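Local coordinates for protein diacylglycerol kinase (Bacillus anthracis, PDB 3S40) that probably transfers a phosphate from ATP to diacylglycerol, giving phosphatidic acid, at residues I88-C100 against L107-I120. Sequence-based numbering, arbitrary orientation.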
loop_
_atom_site.group_PDB
_atom_site.type_symbol
_atom_site.label_atom_id
_atom_site.label_comp_id
_atom_site.label_asym_id
_atom_site.label_seq_id
_atom_site.Cartn_x
_atom_site.Cartn_y
_atom_site.Cartn_z
ATOM N N ILE A 88 -2.738 15.652 -12.146
ATOM C CA ILE A 88 -3.301 14.680 -13.060
ATOM C C ILE A 88 -2.669 13.307 -12.816
ATOM O O ILE A 88 -1.450 13.160 -12.874
ATOM C CB ILE A 88 -3.120 15.135 -14.498
ATOM C CG1 ILE A 88 -3.838 16.472 -14.697
ATOM C CG2 ILE A 88 -3.640 14.070 -15.461
ATOM C CD1 ILE A 88 -3.659 17.051 -16.075
ATOM N N ARG A 89 -3.515 12.322 -12.517
ATOM C CA ARG A 89 -3.069 10.994 -12.117
ATOM C C ARG A 89 -3.827 9.907 -12.871
ATOM O O ARG A 89 -4.996 9.657 -12.607
ATOM C CB ARG A 89 -3.273 10.796 -10.620
ATOM C CG ARG A 89 -2.673 11.903 -9.772
ATOM C CD ARG A 89 -2.989 11.696 -8.294
ATOM N NE ARG A 89 -4.423 11.732 -8.022
ATOM C CZ ARG A 89 -5.154 12.842 -7.940
ATOM N NH1 ARG A 89 -4.609 14.035 -8.137
ATOM N NH2 ARG A 89 -6.452 12.757 -7.686
ATOM N N PRO A 90 -3.153 9.244 -13.813
ATOM C CA PRO A 90 -3.801 8.127 -14.511
ATOM C C PRO A 90 -4.133 6.963 -13.564
ATOM O O PRO A 90 -3.584 6.839 -12.474
ATOM C CB PRO A 90 -2.736 7.666 -15.521
ATOM C CG PRO A 90 -1.435 8.113 -14.935
ATOM C CD PRO A 90 -1.728 9.390 -14.158
ATOM N N THR A 91 -5.026 6.105 -14.025
ATOM C CA THR A 91 -5.229 4.801 -13.431
ATOM C C THR A 91 -3.923 4.031 -13.304
ATOM O O THR A 91 -3.059 4.052 -14.208
ATOM C CB THR A 91 -6.225 3.999 -14.255
ATOM O OG1 THR A 91 -7.458 4.723 -14.303
ATOM C CG2 THR A 91 -6.489 2.586 -13.632
ATOM N N LEU A 92 -3.780 3.357 -12.170
ATOM C CA LEU A 92 -2.575 2.580 -11.880
ATOM C C LEU A 92 -2.912 1.084 -11.772
ATOM O O LEU A 92 -4.010 0.712 -11.333
ATOM C CB LEU A 92 -1.924 3.106 -10.590
ATOM C CG LEU A 92 -0.564 2.587 -10.123
ATOM C CD1 LEU A 92 0.540 2.927 -11.126
ATOM C CD2 LEU A 92 -0.230 3.162 -8.745
ATOM N N ALA A 93 -1.978 0.234 -12.190
ATOM C CA ALA A 93 -2.126 -1.217 -12.088
ATOM C C ALA A 93 -0.796 -1.817 -11.660
ATOM O O ALA A 93 0.259 -1.236 -11.908
ATOM C CB ALA A 93 -2.598 -1.816 -13.396
ATOM N N ILE A 94 -0.852 -2.964 -10.993
ATOM C CA ILE A 94 0.349 -3.603 -10.458
ATOM C C ILE A 94 0.436 -5.016 -10.975
ATOM O O ILE A 94 -0.539 -5.746 -10.937
ATOM C CB ILE A 94 0.294 -3.687 -8.901
ATOM C CG1 ILE A 94 0.176 -2.286 -8.288
ATOM C CG2 ILE A 94 1.514 -4.435 -8.348
ATOM C CD1 ILE A 94 -0.099 -2.321 -6.793
ATOM N N ILE A 95 1.601 -5.395 -11.479
ATOM C CA ILE A 95 1.888 -6.793 -11.693
ATOM C C ILE A 95 2.932 -7.111 -10.667
ATOM O O ILE A 95 3.996 -6.512 -10.660
ATOM C CB ILE A 95 2.413 -7.086 -13.088
ATOM C CG1 ILE A 95 1.390 -6.635 -14.127
ATOM C CG2 ILE A 95 2.687 -8.591 -13.225
ATOM C CD1 ILE A 95 1.945 -6.605 -15.544
ATOM N N PRO A 96 2.615 -8.049 -9.771
ATOM C CA PRO A 96 3.425 -8.334 -8.581
ATOM C C PRO A 96 4.775 -8.939 -8.966
ATOM O O PRO A 96 4.804 -9.987 -9.567
ATOM C CB PRO A 96 2.566 -9.336 -7.801
ATOM C CG PRO A 96 1.725 -9.999 -8.843
ATOM C CD PRO A 96 1.471 -8.955 -9.914
ATOM N N GLY A 97 5.873 -8.273 -8.626
ATOM C CA GLY A 97 7.185 -8.755 -9.011
ATOM C C GLY A 97 8.144 -8.842 -7.845
ATOM O O GLY A 97 9.353 -8.968 -8.039
ATOM N N GLY A 98 7.604 -8.775 -6.630
ATOM C CA GLY A 98 8.409 -8.873 -5.425
ATOM C C GLY A 98 8.028 -10.134 -4.677
ATOM O O GLY A 98 7.454 -11.051 -5.263
ATOM N N THR A 99 8.333 -10.186 -3.384
ATOM C CA THR A 99 7.928 -11.331 -2.576
ATOM C C THR A 99 6.611 -11.065 -1.828
ATOM O O THR A 99 5.754 -11.942 -1.755
ATOM C CB THR A 99 9.040 -11.775 -1.608
ATOM O OG1 THR A 99 9.375 -10.696 -0.730
ATOM C CG2 THR A 99 10.284 -12.193 -2.391
ATOM N N CYS A 100 6.437 -9.854 -1.303
ATOM C CA CYS A 100 5.206 -9.528 -0.575
ATOM C C CYS A 100 4.074 -9.050 -1.469
ATOM O O CYS A 100 2.972 -9.599 -1.428
ATOM C CB CYS A 100 5.468 -8.511 0.532
ATOM S SG CYS A 100 6.449 -9.193 1.870
ATOM N N LEU A 107 -5.680 -5.539 -3.758
ATOM C CA LEU A 107 -6.528 -5.378 -4.948
ATOM C C LEU A 107 -6.961 -6.723 -5.508
ATOM O O LEU A 107 -7.672 -6.784 -6.516
ATOM C CB LEU A 107 -5.799 -4.571 -6.039
ATOM C CG LEU A 107 -5.348 -3.165 -5.614
ATOM C CD1 LEU A 107 -4.470 -2.501 -6.718
ATOM C CD2 LEU A 107 -6.528 -2.274 -5.252
ATOM N N GLY A 108 -6.536 -7.796 -4.843
ATOM C CA GLY A 108 -6.940 -9.139 -5.228
ATOM C C GLY A 108 -6.266 -9.601 -6.507
ATOM O O GLY A 108 -6.711 -10.535 -7.182
ATOM N N VAL A 109 -5.175 -8.940 -6.849
ATOM C CA VAL A 109 -4.435 -9.294 -8.054
ATOM C C VAL A 109 -3.788 -10.672 -7.941
ATOM O O VAL A 109 -3.067 -10.937 -6.987
ATOM C CB VAL A 109 -3.335 -8.282 -8.347
ATOM C CG1 VAL A 109 -2.506 -8.753 -9.541
ATOM C CG2 VAL A 109 -3.941 -6.872 -8.579
ATOM N N PRO A 110 -4.037 -11.546 -8.928
ATOM C CA PRO A 110 -3.397 -12.870 -8.973
ATOM C C PRO A 110 -1.892 -12.738 -8.796
ATOM O O PRO A 110 -1.285 -11.826 -9.366
ATOM C CB PRO A 110 -3.696 -13.348 -10.394
ATOM C CG PRO A 110 -4.973 -12.671 -10.758
ATOM C CD PRO A 110 -4.981 -11.338 -10.046
ATOM N N GLN A 111 -1.283 -13.633 -8.026
ATOM C CA GLN A 111 0.160 -13.554 -7.819
ATOM C C GLN A 111 0.948 -14.241 -8.953
ATOM O O GLN A 111 2.160 -14.078 -9.074
ATOM C CB GLN A 111 0.543 -14.096 -6.431
ATOM C CG GLN A 111 0.029 -13.233 -5.268
ATOM C CD GLN A 111 0.597 -11.809 -5.291
ATOM O OE1 GLN A 111 1.792 -11.610 -5.071
ATOM N NE2 GLN A 111 -0.266 -10.813 -5.565
ATOM N N ASN A 112 0.245 -14.994 -9.785
ATOM C CA ASN A 112 0.808 -15.495 -11.036
ATOM C C ASN A 112 0.839 -14.330 -12.022
ATOM O O ASN A 112 -0.216 -13.782 -12.382
ATOM C CB ASN A 112 -0.070 -16.641 -11.567
ATOM C CG ASN A 112 0.306 -17.076 -12.976
ATOM O OD1 ASN A 112 0.208 -16.309 -13.930
ATOM N ND2 ASN A 112 0.706 -18.330 -13.112
ATOM N N ILE A 113 2.034 -13.926 -12.450
ATOM C CA ILE A 113 2.143 -12.676 -13.202
ATOM C C ILE A 113 1.421 -12.731 -14.538
ATOM O O ILE A 113 0.891 -11.719 -14.988
ATOM C CB ILE A 113 3.589 -12.206 -13.373
ATOM C CG1 ILE A 113 4.392 -13.203 -14.208
ATOM C CG2 ILE A 113 4.232 -11.990 -12.003
ATOM C CD1 ILE A 113 5.822 -12.758 -14.431
ATOM N N ALA A 114 1.360 -13.911 -15.158
ATOM C CA ALA A 114 0.609 -14.050 -16.404
ATOM C C ALA A 114 -0.859 -13.703 -16.167
ATOM O O ALA A 114 -1.474 -12.990 -16.961
ATOM C CB ALA A 114 0.742 -15.479 -16.979
ATOM N N GLU A 115 -1.421 -14.238 -15.083
ATOM C CA GLU A 115 -2.819 -13.973 -14.707
ATOM C C GLU A 115 -3.062 -12.512 -14.326
ATOM O O GLU A 115 -4.108 -11.943 -14.648
ATOM C CB GLU A 115 -3.253 -14.883 -13.554
ATOM C CG GLU A 115 -3.290 -16.360 -13.926
ATOM C CD GLU A 115 -4.136 -16.614 -15.163
ATOM O OE1 GLU A 115 -5.234 -16.025 -15.263
ATOM O OE2 GLU A 115 -3.699 -17.392 -16.041
ATOM N N ALA A 116 -2.096 -11.925 -13.627
ATOM C CA ALA A 116 -2.136 -10.513 -13.279
ATOM C C ALA A 116 -2.194 -9.611 -14.524
ATOM O O ALA A 116 -2.897 -8.605 -14.520
ATOM C CB ALA A 116 -0.924 -10.152 -12.409
ATOM N N ALA A 117 -1.424 -9.948 -15.567
ATOM C CA ALA A 117 -1.418 -9.145 -16.787
ATOM C C ALA A 117 -2.770 -9.248 -17.494
ATOM O O ALA A 117 -3.291 -8.268 -17.974
ATOM C CB ALA A 117 -0.250 -9.590 -17.752
ATOM N N LYS A 118 -3.329 -10.454 -17.539
ATOM C CA LYS A 118 -4.638 -10.671 -18.143
ATOM C C LYS A 118 -5.769 -9.938 -17.410
ATOM O O LYS A 118 -6.651 -9.366 -18.045
ATOM C CB LYS A 118 -4.936 -12.169 -18.230
ATOM C CG LYS A 118 -3.907 -12.885 -19.098
ATOM C CD LYS A 118 -4.105 -14.382 -19.099
ATOM C CE LYS A 118 -2.957 -15.066 -19.809
ATOM N NZ LYS A 118 -3.113 -16.545 -19.757
ATOM N N LEU A 119 -5.717 -9.959 -16.082
ATOM C CA LEU A 119 -6.605 -9.143 -15.251
ATOM C C LEU A 119 -6.637 -7.669 -15.700
ATOM O O LEU A 119 -7.704 -7.077 -15.847
ATOM C CB LEU A 119 -6.197 -9.235 -13.772
ATOM C CG LEU A 119 -7.066 -8.358 -12.845
ATOM C CD1 LEU A 119 -8.460 -8.937 -12.711
ATOM C CD2 LEU A 119 -6.410 -8.196 -11.492
ATOM N N ILE A 120 -5.473 -7.077 -15.934
ATOM C CA ILE A 120 -5.432 -5.662 -16.326
ATOM C C ILE A 120 -6.246 -5.476 -17.594
ATOM O O ILE A 120 -6.901 -4.463 -17.799
ATOM C CB ILE A 120 -3.987 -5.212 -16.575
ATOM C CG1 ILE A 120 -3.210 -5.260 -15.262
ATOM C CG2 ILE A 120 -3.961 -3.836 -17.238
ATOM C CD1 ILE A 120 -1.723 -5.002 -15.396
#
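The Pro96 ring touches residues 107-120 mainly with its edges. Ala116 CB and Val109 CG1 reach its CD edge (3.7 Å from CD to Ala116 CB), Pro110 O meets CG, and the CB-CG edge leans obliquely against one side of the Gln111 amide, CB lying 3.6 Å from OE1. Ile113 CG2 comes over one ring face and presses tightly on Pro96 O, at 3.2 Å. A compact, rigid proline suits so close a fit. The bent Gln111 chain (chi2 -61°) turns its amide back, so that NE2 donates to Val109 O (3.1 Å); Ser104 accepts from NE2 as well, and Asn101 binds OE1.

One residue earlier in the strand, Ile95 places CG2 anti to its backbone N, against Ile113 CB (3.7 Å), while CG1 meets Ile120 CD1. Small Ala116 lets the backbones approach, and Ala93 CB receives Ile120 CD1. Asn112 N-caps the helix, OD1 accepting from Glu115 N.

This is helix-on-sheet packing of an alpha/beta domain, here the diacylglycerol kinase catalytic domain: helix 113-120 lies nearly antiparallel (167°) on strand 91-96, outermost of four parallel strands, and reaches Ile68 on strand 66-71. Strand 284-296 bonds to Leu92, and helix 102-106 covers Pro96 and Val109.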